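Local coordinates for E3 ubiquitin-protein ligase HERC2 (Homo sapiens, PDB 4L1M) that probably acts as an E3 ubiquitin ligase, attaching ubiquitin to target proteins, and folds here into its first RCC1-like beta-propeller domain, at residues A[54-60]-A[376-381]; A[60-65]-A[76-80]; A[106-110]-A[120-124]; A[279-284]-A[299-305]. All blocks are in the same frame, centred on the assembly; numbering follows the deposited sequence.

Interaction 1. Residues A[54-60]-A[376-381]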
loop_
_atom_site.group_PDB
_atom_site.type_symbol
_atom_site.label_atom_id
_atom_site.label_comp_id
_atom_site.label_asym_id
_atom_site.label_seq_id
_atom_site.Cartn_x
_atom_site.Cartn_y
_atom_site.Cartn_z
ATOM N N GLY A 54 2.002 20.696 -1.532
ATOM C CA GLY A 54 3.344 20.122 -1.443
ATOM C C GLY A 54 3.234 18.675 -1.015
ATOM O O GLY A 54 3.433 18.338 0.154
ATOM N N VAL A 55 2.917 17.816 -1.974
ATOM C CA VAL A 55 2.632 16.399 -1.703
ATOM C C VAL A 55 3.911 15.585 -1.480
ATOM O O VAL A 55 4.870 15.700 -2.256
ATOM C CB VAL A 55 1.829 15.792 -2.851
ATOM C CG1 VAL A 55 1.492 14.354 -2.561
ATOM C CG2 VAL A 55 0.557 16.581 -3.067
ATOM N N THR A 56 3.939 14.812 -0.394
ATOM C CA THR A 56 5.047 13.888 -0.122
ATOM C C THR A 56 4.549 12.454 -0.183
ATOM O O THR A 56 5.323 11.543 -0.484
ATOM C CB THR A 56 5.748 14.150 1.242
ATOM O OG1 THR A 56 4.849 13.886 2.334
ATOM C CG2 THR A 56 6.221 15.575 1.338
ATOM N N GLN A 57 3.265 12.261 0.125
ATOM C CA GLN A 57 2.648 10.953 0.144
ATOM C C GLN A 57 1.159 11.026 -0.157
ATOM O O GLN A 57 0.515 12.014 0.169
ATOM C CB GLN A 57 2.819 10.376 1.540
ATOM C CG GLN A 57 3.201 8.925 1.633
ATOM C CD GLN A 57 3.677 8.641 3.057
ATOM O OE1 GLN A 57 4.705 9.210 3.524
ATOM N NE2 GLN A 57 2.933 7.832 3.767
ATOM N N ILE A 58 0.623 9.976 -0.770
ATOM C CA ILE A 58 -0.795 9.830 -0.960
ATOM C C ILE A 58 -1.206 8.403 -0.609
ATOM O O ILE A 58 -0.652 7.457 -1.142
ATOM C CB ILE A 58 -1.190 10.092 -2.431
ATOM C CG1 ILE A 58 -0.978 11.552 -2.776
ATOM C CG2 ILE A 58 -2.647 9.671 -2.679
ATOM C CD1 ILE A 58 -1.380 11.939 -4.177
ATOM N N ALA A 59 -2.200 8.268 0.267
ATOM C CA ALA A 59 -2.731 6.978 0.672
ATOM C C ALA A 59 -4.179 6.851 0.184
ATOM O O ALA A 59 -5.052 7.589 0.603
ATOM C CB ALA A 59 -2.674 6.838 2.169
ATOM N N CYS A 60 -4.401 5.904 -0.714
ATOM C CA CYS A 60 -5.655 5.766 -1.380
ATOM C C CYS A 60 -6.542 4.780 -0.635
ATOM O O CYS A 60 -6.177 3.625 -0.466
ATOM C CB CYS A 60 -5.408 5.284 -2.807
ATOM S SG CYS A 60 -4.653 6.541 -3.881
ATOM N N PHE A 376 -2.093 8.004 -9.335
ATOM C CA PHE A 376 -1.465 9.311 -9.153
ATOM C C PHE A 376 0.047 9.201 -9.251
ATOM O O PHE A 376 0.630 8.175 -8.912
ATOM C CB PHE A 376 -1.801 9.881 -7.791
ATOM C CG PHE A 376 -3.265 10.058 -7.546
ATOM C CD1 PHE A 376 -3.897 11.246 -7.865
ATOM C CD2 PHE A 376 -4.016 9.035 -6.969
ATOM C CE1 PHE A 376 -5.252 11.423 -7.623
ATOM C CE2 PHE A 376 -5.370 9.209 -6.726
ATOM C CZ PHE A 376 -5.987 10.409 -7.054
ATOM N N ALA A 377 0.671 10.270 -9.725
ATOM C CA ALA A 377 2.114 10.358 -9.786
ATOM C C ALA A 377 2.506 11.797 -9.511
ATOM O O ALA A 377 1.879 12.704 -10.065
ATOM C CB ALA A 377 2.618 9.924 -11.158
ATOM N N TRP A 378 3.537 12.008 -8.687
ATOM C CA TRP A 378 4.009 13.356 -8.426
ATOM C C TRP A 378 5.523 13.532 -8.508
ATOM O O TRP A 378 6.301 12.630 -8.180
ATOM C CB TRP A 378 3.492 13.859 -7.073
ATOM C CG TRP A 378 3.919 13.041 -5.902
ATOM C CD1 TRP A 378 4.966 13.282 -5.067
ATOM C CD2 TRP A 378 3.282 11.846 -5.417
ATOM N NE1 TRP A 378 5.044 12.297 -4.104
ATOM C CE2 TRP A 378 4.012 11.413 -4.287
ATOM C CE3 TRP A 378 2.175 11.098 -5.834
ATOM C CZ2 TRP A 378 3.681 10.274 -3.584
ATOM C CZ3 TRP A 378 1.848 9.960 -5.137
ATOM C CH2 TRP A 378 2.600 9.549 -4.019
ATOM N N SER A 379 5.916 14.727 -8.920
ATOM C CA SER A 379 7.292 15.163 -8.854
ATOM C C SER A 379 7.568 15.667 -7.438
ATOM O O SER A 379 6.694 15.645 -6.595
ATOM C CB SER A 379 7.552 16.284 -9.867
ATOM O OG SER A 379 6.701 17.392 -9.612
ATOM N N SER A 380 8.791 16.119 -7.181
ATOM C CA SER A 380 9.153 16.540 -5.837
ATOM C C SER A 380 8.622 17.932 -5.519
ATOM O O SER A 380 8.549 18.793 -6.410
ATOM C CB SER A 380 10.658 16.498 -5.668
ATOM O OG SER A 380 11.026 17.247 -4.534
ATOM N N CYS A 381 8.260 18.149 -4.251
ATOM C CA CYS A 381 7.798 19.464 -3.781
ATOM C C CYS A 381 8.819 20.383 -3.154
ATOM O O CYS A 381 8.423 21.447 -2.670
ATOM C CB CYS A 381 6.697 19.334 -2.756
ATOM S SG CYS A 381 7.202 18.637 -1.165
HETATM O O HOH W 1 7.132 12.007 -2.461
#

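Interaction 2. Residues A[60-65]-A[76-80]. With SO4 (sulfate ion), chain G.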
loop_
_atom_site.group_PDB
_atom_site.type_symbol
_atom_site.label_atom_id
_atom_site.label_comp_id
_atom_site.label_asym_id
_atom_site.label_seq_id
_atom_site.Cartn_x
_atom_site.Cartn_y
_atom_site.Cartn_z
ATOM N N CYS A 60 -4.401 5.904 -0.714
ATOM C CA CYS A 60 -5.655 5.766 -1.380
ATOM C C CYS A 60 -6.542 4.780 -0.635
ATOM O O CYS A 60 -6.177 3.625 -0.466
ATOM C CB CYS A 60 -5.408 5.284 -2.807
ATOM S SG CYS A 60 -4.653 6.541 -3.881
ATOM N N ALA A 61 -7.711 5.248 -0.210
ATOM C CA ALA A 61 -8.733 4.362 0.333
ATOM C C ALA A 61 -9.765 4.072 -0.756
ATOM O O ALA A 61 -9.523 4.345 -1.935
ATOM C CB ALA A 61 -9.371 4.968 1.560
ATOM N N GLU A 62 -10.900 3.504 -0.385
ATOM C CA GLU A 62 -11.887 3.096 -1.392
ATOM C C GLU A 62 -12.691 4.242 -2.003
ATOM O O GLU A 62 -12.890 4.248 -3.216
ATOM C CB GLU A 62 -12.840 2.049 -0.844
ATOM C CG GLU A 62 -13.579 1.307 -1.954
ATOM C CD GLU A 62 -14.779 0.533 -1.445
ATOM O OE1 GLU A 62 -15.850 1.156 -1.261
ATOM O OE2 GLU A 62 -14.644 -0.688 -1.234
ATOM N N LYS A 63 -13.172 5.178 -1.184
ATOM C CA LYS A 63 -13.966 6.309 -1.708
ATOM C C LYS A 63 -13.217 7.630 -1.668
ATOM O O LYS A 63 -13.675 8.622 -2.217
ATOM C CB LYS A 63 -15.274 6.488 -0.919
ATOM C CG LYS A 63 -16.179 5.267 -0.832
ATOM C CD LYS A 63 -16.766 4.857 -2.183
ATOM C CE LYS A 63 -17.966 3.911 -1.990
ATOM N NZ LYS A 63 -17.966 2.751 -2.930
ATOM N N ARG A 64 -12.076 7.651 -1.005
ATOM C CA ARG A 64 -11.312 8.871 -0.859
ATOM C C ARG A 64 -9.823 8.591 -0.668
ATOM O O ARG A 64 -9.400 7.435 -0.573
ATOM C CB ARG A 64 -11.856 9.684 0.291
ATOM C CG ARG A 64 -11.946 8.949 1.603
ATOM C CD ARG A 64 -12.645 9.804 2.656
ATOM N NE ARG A 64 -13.976 10.296 2.234
ATOM C CZ ARG A 64 -14.262 11.578 1.932
ATOM N NH1 ARG A 64 -13.330 12.570 1.979
ATOM N NH2 ARG A 64 -15.506 11.897 1.588
ATOM N N PHE A 65 -9.031 9.651 -0.694
ATOM C CA PHE A 65 -7.610 9.527 -0.449
ATOM C C PHE A 65 -7.128 10.588 0.504
ATOM O O PHE A 65 -7.719 11.666 0.597
ATOM C CB PHE A 65 -6.776 9.514 -1.748
ATOM C CG PHE A 65 -6.901 10.756 -2.598
ATOM C CD1 PHE A 65 -8.024 10.994 -3.339
ATOM C CD2 PHE A 65 -5.850 11.646 -2.714
ATOM C CE1 PHE A 65 -8.119 12.128 -4.141
ATOM C CE2 PHE A 65 -5.939 12.764 -3.521
ATOM C CZ PHE A 65 -7.072 13.002 -4.237
ATOM N N THR A 76 -7.833 15.401 3.095
ATOM C CA THR A 76 -8.644 14.335 2.536
ATOM C C THR A 76 -9.470 14.851 1.371
ATOM O O THR A 76 -9.940 15.994 1.389
ATOM C CB THR A 76 -9.540 13.666 3.628
ATOM O OG1 THR A 76 -10.243 12.555 3.065
ATOM C CG2 THR A 76 -10.559 14.651 4.241
ATOM N N GLN A 77 -9.654 13.998 0.374
ATOM C CA GLN A 77 -10.433 14.315 -0.805
ATOM C C GLN A 77 -11.157 13.049 -1.286
ATOM O O GLN A 77 -10.560 11.970 -1.338
ATOM C CB GLN A 77 -9.494 14.797 -1.898
ATOM C CG GLN A 77 -10.130 15.038 -3.261
ATOM C CD GLN A 77 -10.995 16.275 -3.312
ATOM O OE1 GLN A 77 -10.677 17.298 -2.732
ATOM N NE2 GLN A 77 -12.094 16.193 -4.036
ATOM N N ALA A 78 -12.423 13.190 -1.694
ATOM C CA ALA A 78 -13.168 12.064 -2.304
ATOM C C ALA A 78 -12.873 11.987 -3.792
ATOM O O ALA A 78 -12.756 13.008 -4.460
ATOM C CB ALA A 78 -14.675 12.224 -2.084
ATOM N N TYR A 79 -12.815 10.775 -4.321
ATOM C CA TYR A 79 -12.602 10.568 -5.751
ATOM C C TYR A 79 -13.729 11.100 -6.570
ATOM O O TYR A 79 -13.512 11.591 -7.673
ATOM C CB TYR A 79 -12.475 9.070 -6.082
ATOM C CG TYR A 79 -11.379 8.326 -5.367
ATOM C CD1 TYR A 79 -10.055 8.744 -5.438
ATOM C CD2 TYR A 79 -11.662 7.203 -4.649
ATOM C CE1 TYR A 79 -9.045 8.054 -4.783
ATOM C CE2 TYR A 79 -10.657 6.482 -4.013
ATOM C CZ TYR A 79 -9.353 6.906 -4.070
ATOM O OH TYR A 79 -8.402 6.172 -3.404
ATOM N N ASN A 80 -14.948 10.962 -6.062
ATOM C CA ASN A 80 -16.137 11.289 -6.845
ATOM C C ASN A 80 -16.819 12.578 -6.438
ATOM O O ASN A 80 -17.970 12.797 -6.772
ATOM C CB ASN A 80 -17.147 10.136 -6.824
ATOM C CG ASN A 80 -18.074 10.165 -8.032
ATOM O OD1 ASN A 80 -17.626 10.308 -9.177
ATOM N ND2 ASN A 80 -19.381 10.054 -7.785
HETATM S S SO4 G . -15.315 6.426 3.577
HETATM O O1 SO4 G . -15.598 7.825 3.177
HETATM O O2 SO4 G . -16.582 5.646 3.515
HETATM O O3 SO4 G . -14.306 5.846 2.643
HETATM O O4 SO4 G . -14.739 6.389 4.955
#

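Interaction 3. Residues A[106-110]-A[120-124]. With SO4 (sulfate ion), chain G.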
loop_
_atom_site.group_PDB
_atom_site.type_symbol
_atom_site.label_atom_id
_atom_site.label_comp_id
_atom_site.label_asym_id
_atom_site.label_seq_id
_atom_site.Cartn_x
_atom_site.Cartn_y
_atom_site.Cartn_z
ATOM N N GLY A 106 -10.372 -0.217 1.398
ATOM C CA GLY A 106 -10.633 0.042 2.827
ATOM C C GLY A 106 -11.317 1.362 3.172
ATOM O O GLY A 106 -11.473 2.236 2.323
ATOM N N HIS A 107 -11.700 1.481 4.440
ATOM C CA HIS A 107 -12.468 2.609 4.983
ATOM C C HIS A 107 -11.899 3.039 6.340
ATOM O O HIS A 107 -12.645 3.482 7.221
ATOM C CB HIS A 107 -13.974 2.215 5.167
ATOM C CG HIS A 107 -14.622 1.748 3.906
ATOM N ND1 HIS A 107 -15.390 2.580 3.116
ATOM C CD2 HIS A 107 -14.559 0.558 3.255
ATOM C CE1 HIS A 107 -15.788 1.918 2.041
ATOM N NE2 HIS A 107 -15.292 0.691 2.096
ATOM N N HIS A 108 -10.609 2.844 6.544
ATOM C CA HIS A 108 -9.977 3.331 7.738
ATOM C C HIS A 108 -8.583 3.798 7.418
ATOM O O HIS A 108 -8.034 3.426 6.398
ATOM C CB HIS A 108 -10.013 2.313 8.875
ATOM C CG HIS A 108 -9.016 1.204 8.749
ATOM N ND1 HIS A 108 -9.078 0.263 7.745
ATOM C CD2 HIS A 108 -7.979 0.843 9.542
ATOM C CE1 HIS A 108 -8.107 -0.618 7.913
ATOM N NE2 HIS A 108 -7.426 -0.287 8.997
ATOM N N TYR A 109 -8.036 4.631 8.295
ATOM C CA TYR A 109 -6.817 5.359 8.013
ATOM C C TYR A 109 -5.909 5.260 9.218
ATOM O O TYR A 109 -6.396 5.193 10.351
ATOM C CB TYR A 109 -7.165 6.816 7.717
ATOM C CG TYR A 109 -8.368 6.915 6.815
ATOM C CD1 TYR A 109 -8.238 6.878 5.440
ATOM C CD2 TYR A 109 -9.643 6.963 7.351
ATOM C CE1 TYR A 109 -9.342 6.929 4.610
ATOM C CE2 TYR A 109 -10.755 7.007 6.543
ATOM C CZ TYR A 109 -10.607 6.992 5.167
ATOM O OH TYR A 109 -11.747 7.024 4.370
ATOM N N LEU A 110 -4.602 5.249 8.966
ATOM C CA LEU A 110 -3.592 5.449 9.997
ATOM C C LEU A 110 -2.687 6.639 9.661
ATOM O O LEU A 110 -2.408 6.914 8.495
ATOM C CB LEU A 110 -2.701 4.226 10.096
ATOM C CG LEU A 110 -3.367 2.920 10.436
ATOM C CD1 LEU A 110 -2.291 1.850 10.536
ATOM C CD2 LEU A 110 -4.123 2.993 11.742
ATOM N N SER A 120 -5.579 6.662 14.473
ATOM C CA SER A 120 -6.448 5.871 13.594
ATOM C C SER A 120 -7.824 6.471 13.560
ATOM O O SER A 120 -8.263 7.082 14.532
ATOM C CB SER A 120 -6.528 4.419 14.073
ATOM O OG SER A 120 -7.157 4.351 15.341
ATOM N N TRP A 121 -8.494 6.329 12.442
ATOM C CA TRP A 121 -9.901 6.701 12.374
ATOM C C TRP A 121 -10.617 5.997 11.226
ATOM O O TRP A 121 -9.990 5.284 10.428
ATOM C CB TRP A 121 -10.075 8.230 12.315
ATOM C CG TRP A 121 -9.606 8.924 11.069
ATOM C CD1 TRP A 121 -10.402 9.513 10.130
ATOM C CD2 TRP A 121 -8.254 9.161 10.645
ATOM N NE1 TRP A 121 -9.640 10.066 9.143
ATOM C CE2 TRP A 121 -8.321 9.864 9.429
ATOM C CE3 TRP A 121 -7.005 8.821 11.151
ATOM C CZ2 TRP A 121 -7.180 10.256 8.719
ATOM C CZ3 TRP A 121 -5.855 9.224 10.450
ATOM C CH2 TRP A 121 -5.956 9.924 9.250
ATOM N N GLY A 122 -11.935 6.191 11.167
ATOM C CA GLY A 122 -12.775 5.545 10.174
ATOM C C GLY A 122 -13.566 4.423 10.793
ATOM O O GLY A 122 -13.968 4.509 11.959
ATOM N N CYS A 123 -13.795 3.375 10.005
ATOM C CA CYS A 123 -14.569 2.208 10.433
ATOM C C CYS A 123 -13.881 1.432 11.555
ATOM O O CYS A 123 -12.660 1.232 11.540
ATOM C CB CYS A 123 -14.798 1.282 9.256
ATOM S SG CYS A 123 -15.956 -0.063 9.617
ATOM N N GLY A 124 -14.681 0.988 12.522
ATOM C CA GLY A 124 -14.190 0.345 13.739
ATOM C C GLY A 124 -14.399 -1.159 13.795
ATOM O O GLY A 124 -13.890 -1.809 14.705
HETATM S S SO4 G . -15.315 6.426 3.577
HETATM O O1 SO4 G . -15.598 7.825 3.177
HETATM O O2 SO4 G . -16.582 5.646 3.515
HETATM O O3 SO4 G . -14.306 5.846 2.643
HETATM O O4 SO4 G . -14.739 6.389 4.955
#

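Interaction 4. Residues A[279-284]-A[299-305]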
loop_
_atom_site.group_PDB
_atom_site.type_symbol
_atom_site.label_atom_id
_atom_site.label_comp_id
_atom_site.label_asym_id
_atom_site.label_seq_id
_atom_site.Cartn_x
_atom_site.Cartn_y
_atom_site.Cartn_z
ATOM N N GLN A 279 14.304 -5.678 -9.527
ATOM C CA GLN A 279 13.445 -6.669 -10.139
ATOM C C GLN A 279 12.134 -6.786 -9.375
ATOM O O GLN A 279 12.083 -6.542 -8.169
ATOM C CB GLN A 279 14.148 -8.005 -10.192
ATOM C CG GLN A 279 15.380 -7.986 -11.055
ATOM C CD GLN A 279 15.772 -9.413 -11.356
ATOM O OE1 GLN A 279 15.834 -10.254 -10.452
ATOM N NE2 GLN A 279 15.966 -9.720 -12.633
ATOM N N VAL A 280 11.083 -7.164 -10.098
ATOM C CA VAL A 280 9.708 -7.263 -9.552
ATOM C C VAL A 280 9.152 -8.652 -9.763
ATOM O O VAL A 280 9.294 -9.224 -10.847
ATOM C CB VAL A 280 8.751 -6.305 -10.276
ATOM C CG1 VAL A 280 7.391 -6.318 -9.617
ATOM C CG2 VAL A 280 9.320 -4.889 -10.287
ATOM N N TYR A 281 8.540 -9.218 -8.727
ATOM C CA TYR A 281 7.887 -10.502 -8.855
ATOM C C TYR A 281 6.454 -10.311 -8.511
ATOM O O TYR A 281 6.128 -9.606 -7.562
ATOM C CB TYR A 281 8.524 -11.537 -7.934
ATOM C CG TYR A 281 9.941 -11.917 -8.330
ATOM C CD1 TYR A 281 10.996 -11.022 -8.140
ATOM C CD2 TYR A 281 10.233 -13.175 -8.880
ATOM C CE1 TYR A 281 12.288 -11.351 -8.485
ATOM C CE2 TYR A 281 11.532 -13.510 -9.234
ATOM C CZ TYR A 281 12.553 -12.594 -9.042
ATOM O OH TYR A 281 13.838 -12.894 -9.381
ATOM N N SER A 282 5.574 -10.941 -9.274
ATOM C CA SER A 282 4.139 -10.933 -8.936
ATOM C C SER A 282 3.597 -12.348 -8.980
ATOM O O SER A 282 4.060 -13.188 -9.760
ATOM C CB SER A 282 3.351 -10.036 -9.890
ATOM O OG SER A 282 3.387 -10.546 -11.212
ATOM N N TRP A 283 2.624 -12.604 -8.120
ATOM C CA TRP A 283 1.960 -13.897 -8.065
ATOM C C TRP A 283 0.605 -13.743 -7.384
ATOM O O TRP A 283 0.304 -12.686 -6.797
ATOM C CB TRP A 283 2.840 -14.902 -7.357
ATOM C CG TRP A 283 3.061 -14.623 -5.923
ATOM C CD1 TRP A 283 2.429 -15.221 -4.885
ATOM C CD2 TRP A 283 4.040 -13.743 -5.344
ATOM N NE1 TRP A 283 2.920 -14.756 -3.686
ATOM C CE2 TRP A 283 3.904 -13.836 -3.940
ATOM C CE3 TRP A 283 4.997 -12.875 -5.865
ATOM C CZ2 TRP A 283 4.685 -13.076 -3.051
ATOM C CZ3 TRP A 283 5.764 -12.109 -4.972
ATOM C CH2 TRP A 283 5.599 -12.225 -3.586
ATOM N N GLY A 284 -0.242 -14.770 -7.524
ATOM C CA GLY A 284 -1.631 -14.719 -7.062
ATOM C C GLY A 284 -2.653 -14.797 -8.187
ATOM O O GLY A 284 -2.418 -15.455 -9.200
ATOM N N VAL A 299 -1.060 -17.597 -10.764
ATOM C CA VAL A 299 0.329 -17.968 -10.642
ATOM C C VAL A 299 0.585 -18.213 -9.172
ATOM O O VAL A 299 0.416 -17.309 -8.366
ATOM C CB VAL A 299 1.243 -16.844 -11.176
ATOM C CG1 VAL A 299 2.708 -17.122 -10.841
ATOM C CG2 VAL A 299 1.036 -16.663 -12.689
ATOM N N ARG A 300 1.007 -19.428 -8.836
ATOM C CA ARG A 300 1.006 -19.864 -7.450
ATOM C C ARG A 300 2.368 -19.858 -6.771
ATOM O O ARG A 300 2.481 -20.167 -5.592
ATOM C CB ARG A 300 0.340 -21.217 -7.363
ATOM C CG ARG A 300 -1.100 -21.147 -7.842
ATOM C CD ARG A 300 -1.794 -22.496 -7.825
ATOM N NE ARG A 300 -3.081 -22.349 -8.470
ATOM C CZ ARG A 300 -4.210 -22.006 -7.850
ATOM N NH1 ARG A 300 -4.256 -21.812 -6.531
ATOM N NH2 ARG A 300 -5.309 -21.862 -8.555
ATOM N N TYR A 301 3.397 -19.464 -7.523
ATOM C CA TYR A 301 4.701 -19.137 -6.969
ATOM C C TYR A 301 5.180 -17.825 -7.549
ATOM O O TYR A 301 4.886 -17.523 -8.687
ATOM C CB TYR A 301 5.689 -20.199 -7.333
ATOM C CG TYR A 301 5.335 -21.575 -6.834
ATOM C CD1 TYR A 301 5.686 -21.991 -5.540
ATOM C CD2 TYR A 301 4.713 -22.490 -7.665
ATOM C CE1 TYR A 301 5.416 -23.282 -5.105
ATOM C CE2 TYR A 301 4.438 -23.770 -7.226
ATOM C CZ TYR A 301 4.789 -24.155 -5.950
ATOM O OH TYR A 301 4.492 -25.419 -5.524
ATOM N N PRO A 302 5.954 -17.051 -6.788
ATOM C CA PRO A 302 6.489 -15.786 -7.294
ATOM C C PRO A 302 7.131 -15.928 -8.653
ATOM O O PRO A 302 7.914 -16.824 -8.849
ATOM C CB PRO A 302 7.557 -15.428 -6.260
ATOM C CG PRO A 302 7.029 -16.022 -4.999
ATOM C CD PRO A 302 6.503 -17.361 -5.464
ATOM N N LYS A 303 6.770 -15.062 -9.579
ATOM C CA LYS A 303 7.261 -15.148 -10.943
ATOM C C LYS A 303 7.820 -13.788 -11.361
ATOM O O LYS A 303 7.188 -12.760 -11.124
ATOM C CB LYS A 303 6.140 -15.554 -11.870
ATOM C CG LYS A 303 6.520 -15.623 -13.327
ATOM C CD LYS A 303 5.296 -15.884 -14.181
ATOM C CE LYS A 303 5.606 -16.778 -15.363
ATOM N NZ LYS A 303 6.421 -16.073 -16.381
ATOM N N LEU A 304 9.021 -13.795 -11.934
ATOM C CA LEU A 304 9.657 -12.585 -12.379
ATOM C C LEU A 304 8.820 -11.916 -13.455
ATOM O O LEU A 304 8.410 -12.553 -14.424
ATOM C CB LEU A 304 11.080 -12.887 -12.925
ATOM C CG LEU A 304 11.916 -11.699 -13.461
ATOM C CD1 LEU A 304 12.121 -10.635 -12.401
ATOM C CD2 LEU A 304 13.266 -12.166 -13.974
ATOM N N LEU A 305 8.608 -10.615 -13.297
ATOM C CA LEU A 305 7.831 -9.822 -14.256
ATOM C C LEU A 305 8.730 -9.372 -15.419
ATOM O O LEU A 305 9.424 -8.363 -15.332
ATOM C CB LEU A 305 7.200 -8.648 -13.512
ATOM C CG LEU A 305 6.090 -7.866 -14.191
ATOM C CD1 LEU A 305 4.973 -8.775 -14.644
ATOM C CD2 LEU A 305 5.532 -6.836 -13.235
#

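Interaction 1. Residues A[54-60]-A[376-381]
Trp378 and Val55 meet where the propeller blade built from both chain ends packs against the next blade, that of strands 55-60 to 87-88. Strands 57-60 and 376-379 run nearly antiparallel, at 172°, with their axes 8.9 Å apart at closest approach. They belong to different sheets, and side chains fill the gap between them.

The tight part is built round the Trp378 indole. Val55 CG1 sits over one face, 4.2 Å from the centroid of the five-membered ring and only 6° off its normal. The far end of the indole runs alongside Ile58, the two side chains pointing in opposite directions. Ile58 CD1 reaches Trp378 CZ3 at 3.9 Å. The same methyl group also touches Phe376 CB. Ile58 CG1 lies anti to the carbonyl carbon (chi1 -68°), which carries CD1 into the angle between the two aromatic residues. Further along, Cys60 SG approaches the Phe376 ring obliquely, 4.0 Å from Phe376 CE2, a sulfur-aromatic contact. Phe65 of strand 64-69 also meets the Phe376 ring.

The other end is looser and partly exposed. Cys381 CB rests 3.7 Å from Gly54 CA, and Cys381 SG lies near Thr56 CG2. The indole N-H does not bond directly to the facing strand. A water lies in the indole plane, accepts from Trp378 NE1 at 2.7 Å and donates to Thr56 O, also at 2.7 Å. Nearby, the Gln25 amide bonds to both Val55 O and Ser379 O.

The blades are thus held here mainly by apolar and aromatic contacts, while a single bridging water satisfies the indole nitrogen.

Interaction 2. Residues A[60-65]-A[76-80]
Tyr79 and the turn at 61-64 meet at one end of a beta hairpin, in the propeller blade of strands 55-60 to 87-88. The hairpin is formed by strands 64-69 and 74-78. Phe65 and Gln77 form an antiparallel hydrogen-bonded pair, with Phe65 N to Gln77 O at 2.9 Å and Gln77 N to Phe65 O at 3.0 Å.

Beyond the strand end, Tyr79 N bonds to Lys63 O. The phenol then points its edge at the carbonyls of Ala61 and Glu62. Its OH donates to Ala61 O at 2.6 Å. Arg64 backbone atoms lie over one ring face. The Phe65 ring is nearly parallel to the Tyr79 ring, at 14°, but slid aside, so overlap is slight. Gln77 CB lies over a face of Phe65, while the Gln77 amide bonds to Ala85 N and Thr83 O.

On the sheet face that carries Arg64 and Ala78, a bend at chi3 (54°) brings one face of the Arg64 guanidinium over Ala78 CB. Arg64 NH1 donates in the guanidinium plane to Thr76 OG1 at 3.3 Å. Arg64 NE holds sulfate O1 at 3.1 Å. The sulfate is probably from the crystallisation liquor and also binds Tyr109 of the next blade.

This is the central hairpin of a four-stranded antiparallel blade, as in RCC1-type propellers.

Interaction 3. Residues A[106-110]-A[120-124]
Tyr109 and Trp121 face each other across a beta hairpin made by strands 108-113 and 118-122, in the propeller blade of strands 97-101 to 140-142. They form an antiparallel hydrogen-bonded pair. Tyr109 N donates to Trp121 O at 3.0 Å, and Trp121 N to Tyr109 O at 3.2 Å.

On the same sheet face, Tyr109 CB sits over the six-membered ring of Trp121, 3.5 Å from its centroid and 9° off the normal. The Trp121 chi1 of 68° folds the indole back across the neighbouring strand to reach it. The two side chains cross at about a right angle, with ring planes 31° apart. Leu66 of the preceding blade touches both residues, so this face belongs to the packing between adjacent propeller blades. On the opposite face, Leu110 CD2 meets Ser120 CB at 3.6 Å, and Ser120 OG bonds to Leu129 O.

Gly122, with positive phi, brings its CA to 3.6 Å from His107 O. Past this point, Cys123 N donates to His107 O at 3.0 Å in an almost straight bond.

A sulfate sits at the strand end. Tyr109 OH bonds to sulfate O4 at 3.1 Å. His107 ND1 makes a weak bond, 3.3 Å, to sulfate O2, an oxygen lying in the imidazole plane.

Interaction 4. Residues A[279-284]-A[299-305]
Leu304, Trp283 and Pro302 carry much of this contact, which joins the outermost strand of a four-stranded propeller blade to strand 280-284. The pairing is antiparallel and contains a beta bulge. Its register shifts by two residues between Ser282 and Gly284, where the facing chain turns a corner at Tyr301.

Leu304 lies across the Tyr281 ring. Its CB is 3.8 Å from Tyr281 CE2, and its CA and CD1 stand over one face. With CG anti to the backbone N (chi1 180°), the Leu304 side chain reaches out over the ring, and CD1 lies 3.5 Å from Val280 O. Leu304 CD2 touches the end of Gln279.

Trp283 receives Pro302 from above. Pro302 CG stands 3.8 Å from the centroid of the six-membered ring, 12° off its normal. Pro302 CB lies 3.6 Å from Trp283 CE3. The proline has no N-H to give, and it falls within the bulge. Ser271 and Ala273 of the adjacent strand also touch the indole.

Backbone bonds hold both sides of the bulge. Leu305 N donates to Val280 O, and Ser282 pairs with Lys303. The bond from Lys303 N comes from above the carbonyl plane of Ser282, 48° out of it. Past the bulge, Gly284 N donates to Val299 O at 2.8 Å, in the plane of that carbonyl.

Overall arrangement
The N-terminal strands 27-31 and 45-46 share a blade with the C-terminal strands. Segment 54-60 then opens interaction 1, which closes only at 376-381 and sets that blade against the next one. This loop takes in nearly the whole propeller. The other three contacts nest inside it, one after another, and none cross. Interaction 2 closes the hairpin 64-78 and shares Cys60 with interaction 1. Interaction 3 closes the corresponding hairpin of the following blade. It touches interaction 2, where Glu62 N probably bonds to Gly106 O, and both reach the same sulfate. Interaction 4 adds the outer strand of a later blade, across the chain's centre from interactions 2 and 3.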